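Local structure of uncharacterized protein (Bacteroides ovatus, 3NQK) at residues 204-218 / 275-287. The protein is of unknown function, its chain combining a DUF4973 region of the E-set clan with a BT_3044-like C-terminal region rich in antiparallel strands. Residues are numbered along the deposited sequence; the frame is centred on the assembly and turned at random. Where two conformers were deposited one is given.
Sequences GLINEDMDKDMRKKY and YDFQDFTYGGSGT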
# COMPACT_ATOMS: atom_id res chain seq x y z
N GLY A 204 -29.17 -14.34 -17.45
CA GLY A 204 -28.78 -15.34 -18.41
C GLY A 204 -27.60 -14.94 -19.25
O GLY A 204 -26.56 -14.58 -18.73
N LEU A 205 -27.78 -15.00 -20.57
CA LEU A 205 -26.71 -14.70 -21.51
C LEU A 205 -26.95 -13.37 -22.23
O LEU A 205 -26.30 -13.08 -23.23
CB LEU A 205 -26.55 -15.84 -22.52
CG LEU A 205 -26.06 -17.18 -21.95
CD1 LEU A 205 -25.91 -18.21 -23.07
CD2 LEU A 205 -24.74 -17.00 -21.23
N ILE A 206 -27.84 -12.55 -21.68
CA ILE A 206 -28.11 -11.23 -22.25
C ILE A 206 -26.80 -10.47 -22.48
O ILE A 206 -25.92 -10.43 -21.60
CB ILE A 206 -29.01 -10.41 -21.31
CG1 ILE A 206 -30.45 -10.94 -21.34
CG2 ILE A 206 -28.98 -8.93 -21.67
CD1 ILE A 206 -31.11 -10.81 -22.67
N ASN A 207 -26.67 -9.88 -23.67
CA ASN A 207 -25.47 -9.15 -24.04
C ASN A 207 -25.27 -7.93 -23.14
O ASN A 207 -26.10 -7.02 -23.11
CB ASN A 207 -25.54 -8.72 -25.50
CG ASN A 207 -24.18 -8.30 -26.06
OD1 ASN A 207 -23.40 -7.57 -25.42
ND2 ASN A 207 -23.90 -8.75 -27.25
N GLU A 208 -24.12 -7.90 -22.46
CA GLU A 208 -23.80 -6.82 -21.51
C GLU A 208 -23.49 -5.50 -22.21
O GLU A 208 -23.32 -4.48 -21.55
CB GLU A 208 -22.61 -7.24 -20.60
CG GLU A 208 -22.86 -8.60 -19.85
CD GLU A 208 -21.71 -9.03 -18.92
OE1 GLU A 208 -20.55 -8.68 -19.18
OE2 GLU A 208 -21.99 -9.76 -17.93
N ASP A 209 -23.42 -5.52 -23.55
CA ASP A 209 -23.12 -4.31 -24.35
C ASP A 209 -24.30 -3.95 -25.25
O ASP A 209 -24.16 -3.25 -26.23
CB ASP A 209 -21.86 -4.53 -25.21
CG ASP A 209 -20.58 -4.64 -24.37
OD1 ASP A 209 -20.39 -3.83 -23.44
OD2 ASP A 209 -19.74 -5.51 -24.69
N MSE A 210 -25.45 -4.48 -24.93
CA MSE A 210 -26.66 -4.25 -25.70
C MSE A 210 -27.21 -2.86 -25.44
O MSE A 210 -26.85 -2.22 -24.48
CB MSE A 210 -27.69 -5.33 -25.31
CG MSE A 210 -29.13 -4.89 -25.25
SE MSE A 210 -30.25 -6.29 -24.49
CE MSE A 210 -29.88 -7.66 -25.81
N ASP A 211 -28.05 -2.38 -26.34
CA ASP A 211 -28.78 -1.10 -26.15
C ASP A 211 -29.10 -0.90 -24.66
O ASP A 211 -29.70 -1.76 -24.03
CB ASP A 211 -30.07 -1.13 -26.99
CG ASP A 211 -30.80 0.22 -27.02
OD1 ASP A 211 -30.98 0.83 -25.94
OD2 ASP A 211 -31.27 0.60 -28.11
N LYS A 212 -28.73 0.25 -24.11
CA LYS A 212 -28.88 0.50 -22.65
C LYS A 212 -30.32 0.48 -22.20
O LYS A 212 -30.64 -0.10 -21.18
CB LYS A 212 -28.23 1.83 -22.25
CG LYS A 212 -26.69 1.80 -22.22
CD LYS A 212 -26.10 3.23 -22.10
CE LYS A 212 -24.59 3.24 -22.27
NZ LYS A 212 -24.06 4.61 -22.56
N ASP A 213 -31.19 1.14 -22.94
CA ASP A 213 -32.60 1.22 -22.54
C ASP A 213 -33.22 -0.16 -22.32
O ASP A 213 -34.10 -0.33 -21.48
CB ASP A 213 -33.42 2.01 -23.57
CG ASP A 213 -33.32 3.49 -23.38
OD1 ASP A 213 -33.06 3.94 -22.22
OD2 ASP A 213 -33.54 4.23 -24.37
N MSE A 214 -32.73 -1.14 -23.06
CA MSE A 214 -33.23 -2.49 -22.94
C MSE A 214 -32.43 -3.32 -21.95
O MSE A 214 -32.99 -4.09 -21.17
CB MSE A 214 -33.22 -3.16 -24.29
CG MSE A 214 -34.38 -2.76 -25.12
SE MSE A 214 -34.01 -2.82 -26.95
CE MSE A 214 -35.87 -2.81 -27.56
N ARG A 215 -31.11 -3.13 -21.94
CA ARG A 215 -30.30 -3.98 -21.07
C ARG A 215 -30.61 -3.75 -19.58
O ARG A 215 -30.59 -4.69 -18.80
CB ARG A 215 -28.78 -3.88 -21.39
CG ARG A 215 -27.97 -3.06 -20.48
CD ARG A 215 -26.46 -3.35 -20.67
NE ARG A 215 -25.91 -2.75 -21.90
CZ ARG A 215 -24.94 -1.83 -21.94
NH1 ARG A 215 -24.35 -1.40 -20.83
NH2 ARG A 215 -24.52 -1.37 -23.11
N LYS A 216 -31.01 -2.55 -19.22
CA LYS A 216 -31.30 -2.27 -17.83
C LYS A 216 -32.46 -3.12 -17.34
O LYS A 216 -32.53 -3.47 -16.16
CB LYS A 216 -31.58 -0.75 -17.58
CG LYS A 216 -32.86 -0.16 -18.22
CD LYS A 216 -33.04 1.36 -17.82
CE LYS A 216 -34.11 2.09 -18.69
N LYS A 217 -33.31 -3.54 -18.25
CA LYS A 217 -34.48 -4.31 -17.88
C LYS A 217 -34.16 -5.72 -17.40
O LYS A 217 -34.93 -6.31 -16.69
CB LYS A 217 -35.48 -4.33 -19.05
CG LYS A 217 -36.22 -2.96 -19.21
CD LYS A 217 -37.20 -2.91 -20.38
CE LYS A 217 -38.06 -1.62 -20.34
NZ LYS A 217 -38.71 -1.40 -18.97
N TYR A 218 -32.95 -6.20 -17.69
CA TYR A 218 -32.56 -7.56 -17.31
C TYR A 218 -31.64 -7.63 -16.08
O TYR A 218 -31.10 -8.70 -15.78
CB TYR A 218 -31.88 -8.24 -18.50
CG TYR A 218 -32.79 -8.38 -19.72
CD1 TYR A 218 -33.73 -9.39 -19.80
CD2 TYR A 218 -32.70 -7.49 -20.76
CE1 TYR A 218 -34.55 -9.51 -20.90
CE2 TYR A 218 -33.53 -7.61 -21.88
CZ TYR A 218 -34.45 -8.60 -21.93
OH TYR A 218 -35.29 -8.70 -23.04
N TYR A 275 -32.99 -19.94 -11.90
CA TYR A 275 -34.14 -19.05 -12.15
C TYR A 275 -34.66 -19.12 -13.56
O TYR A 275 -34.01 -19.67 -14.45
CB TYR A 275 -33.78 -17.60 -11.81
CG TYR A 275 -32.64 -17.00 -12.64
CD1 TYR A 275 -32.86 -16.49 -13.91
CD2 TYR A 275 -31.37 -16.87 -12.11
CE1 TYR A 275 -31.81 -15.92 -14.66
CE2 TYR A 275 -30.33 -16.31 -12.82
CZ TYR A 275 -30.55 -15.82 -14.09
OH TYR A 275 -29.48 -15.25 -14.80
N ASP A 276 -35.84 -18.56 -13.76
CA ASP A 276 -36.40 -18.42 -15.09
C ASP A 276 -36.45 -16.96 -15.43
O ASP A 276 -36.61 -16.12 -14.53
CB ASP A 276 -37.85 -18.95 -15.13
CG ASP A 276 -37.92 -20.46 -15.16
OD1 ASP A 276 -36.96 -21.10 -15.64
OD2 ASP A 276 -38.99 -21.00 -14.77
N PHE A 277 -36.37 -16.65 -16.72
CA PHE A 277 -36.66 -15.31 -17.23
C PHE A 277 -36.93 -15.35 -18.71
O PHE A 277 -36.76 -16.38 -19.34
CB PHE A 277 -35.53 -14.35 -16.94
CG PHE A 277 -34.43 -14.38 -17.94
CD1 PHE A 277 -33.47 -15.38 -17.91
CD2 PHE A 277 -34.30 -13.37 -18.88
CE1 PHE A 277 -32.43 -15.40 -18.84
CE2 PHE A 277 -33.26 -13.38 -19.81
CZ PHE A 277 -32.33 -14.40 -19.79
N GLN A 278 -37.39 -14.24 -19.25
CA GLN A 278 -37.72 -14.14 -20.67
C GLN A 278 -36.95 -13.03 -21.30
O GLN A 278 -36.78 -11.97 -20.69
CB GLN A 278 -39.21 -13.85 -20.85
CG GLN A 278 -40.10 -14.88 -20.27
CD GLN A 278 -41.56 -14.67 -20.64
OE1 GLN A 278 -41.98 -13.55 -21.00
NE2 GLN A 278 -42.34 -15.73 -20.54
N ASP A 279 -36.53 -13.24 -22.55
CA ASP A 279 -35.87 -12.21 -23.34
C ASP A 279 -36.89 -11.73 -24.31
O ASP A 279 -37.40 -12.49 -25.12
CB ASP A 279 -34.64 -12.78 -24.07
CG ASP A 279 -34.01 -11.78 -25.05
OD1 ASP A 279 -34.65 -10.77 -25.39
OD2 ASP A 279 -32.88 -12.04 -25.53
N PHE A 280 -37.23 -10.45 -24.21
CA PHE A 280 -38.31 -9.89 -25.01
C PHE A 280 -37.85 -8.69 -25.82
O PHE A 280 -38.66 -7.89 -26.27
CB PHE A 280 -39.45 -9.48 -24.09
CG PHE A 280 -39.08 -8.45 -23.09
CD1 PHE A 280 -38.44 -8.80 -21.92
CD2 PHE A 280 -39.35 -7.11 -23.32
CE1 PHE A 280 -38.09 -7.85 -20.99
CE2 PHE A 280 -39.00 -6.15 -22.39
CZ PHE A 280 -38.37 -6.52 -21.23
N THR A 281 -36.54 -8.60 -26.04
CA THR A 281 -35.97 -7.47 -26.74
C THR A 281 -34.98 -7.89 -27.81
O THR A 281 -34.23 -7.08 -28.32
CB THR A 281 -35.23 -6.55 -25.74
OG1 THR A 281 -34.15 -7.27 -25.12
CG2 THR A 281 -36.17 -6.09 -24.69
N TYR A 282 -35.03 -9.16 -28.20
CA TYR A 282 -34.04 -9.70 -29.14
C TYR A 282 -34.31 -9.25 -30.59
O TYR A 282 -33.45 -9.39 -31.46
CB TYR A 282 -33.99 -11.25 -29.05
CG TYR A 282 -35.30 -11.94 -29.38
CD1 TYR A 282 -35.64 -12.24 -30.68
CD2 TYR A 282 -36.19 -12.29 -28.38
CE1 TYR A 282 -36.83 -12.88 -30.98
CE2 TYR A 282 -37.38 -12.92 -28.67
CZ TYR A 282 -37.69 -13.20 -29.98
OH TYR A 282 -38.89 -13.80 -30.29
N GLY A 283 -35.49 -8.68 -30.82
CA GLY A 283 -35.86 -8.21 -32.15
C GLY A 283 -35.38 -6.82 -32.44
O GLY A 283 -35.45 -6.35 -33.58
N GLY A 284 -34.87 -6.15 -31.42
CA GLY A 284 -34.41 -4.79 -31.56
C GLY A 284 -35.35 -3.82 -30.87
O GLY A 284 -36.42 -4.21 -30.37
N SER A 285 -34.95 -2.55 -30.87
CA SER A 285 -35.69 -1.51 -30.16
C SER A 285 -37.03 -1.19 -30.82
O SER A 285 -37.13 -1.13 -32.06
CB SER A 285 -34.83 -0.24 -30.06
OG SER A 285 -35.31 0.61 -29.03
N GLY A 286 -38.07 -1.05 -29.99
CA GLY A 286 -39.38 -0.64 -30.45
C GLY A 286 -40.14 -1.68 -31.26
O GLY A 286 -41.08 -1.34 -31.99
N THR A 287 -39.73 -2.95 -31.15
CA THR A 287 -40.45 -4.04 -31.83
C THR A 287 -40.91 -5.02 -30.80
O THR A 287 -40.15 -5.39 -29.90
CB THR A 287 -39.55 -4.80 -32.86
OG1 THR A 287 -38.50 -3.94 -33.36
CG2 THR A 287 -40.41 -5.32 -34.04
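The phenol oxygen of Y218 is gripped by two groups of the loop after strand 264-279: F280 N donates to OH at 2.9 Å, and T281 OG1 shares a hydrogen bond with it at 2.8 Å. Tyrosine suits the site because its ring packs against I206 and F277 and carries a hydroxyl able both to donate and to accept. I206 CD1 lies over the centre of one face of that ring, and Q278 O meets its edge in plane, 3.3 Å from CE1. The same OH sits over one face of the F280 ring, whose plane is inclined 43° to that of Y218. With CG between its own N and carbonyl carbon (chi1 61°), F280 brings its ring under the hydroxyl, while K217 CD meets the ring's edge. M214 CG lies against T281 CG2. D279 OD1 accepts from T281 N at 3.0 Å, an Asx turn at the strand's end. Farther back, G204 N donates almost straight to Y275 OH (2.8 Å); its positive phi suits glycine, and F277 CE1 lies against its CA. A phenylalanine at Y218 would probably leave F280 N without its acceptor and T281 OG1 without its mate. The hydroxyl of buried Y218 thus ties the two segments through polar bonds set among aromatic rings.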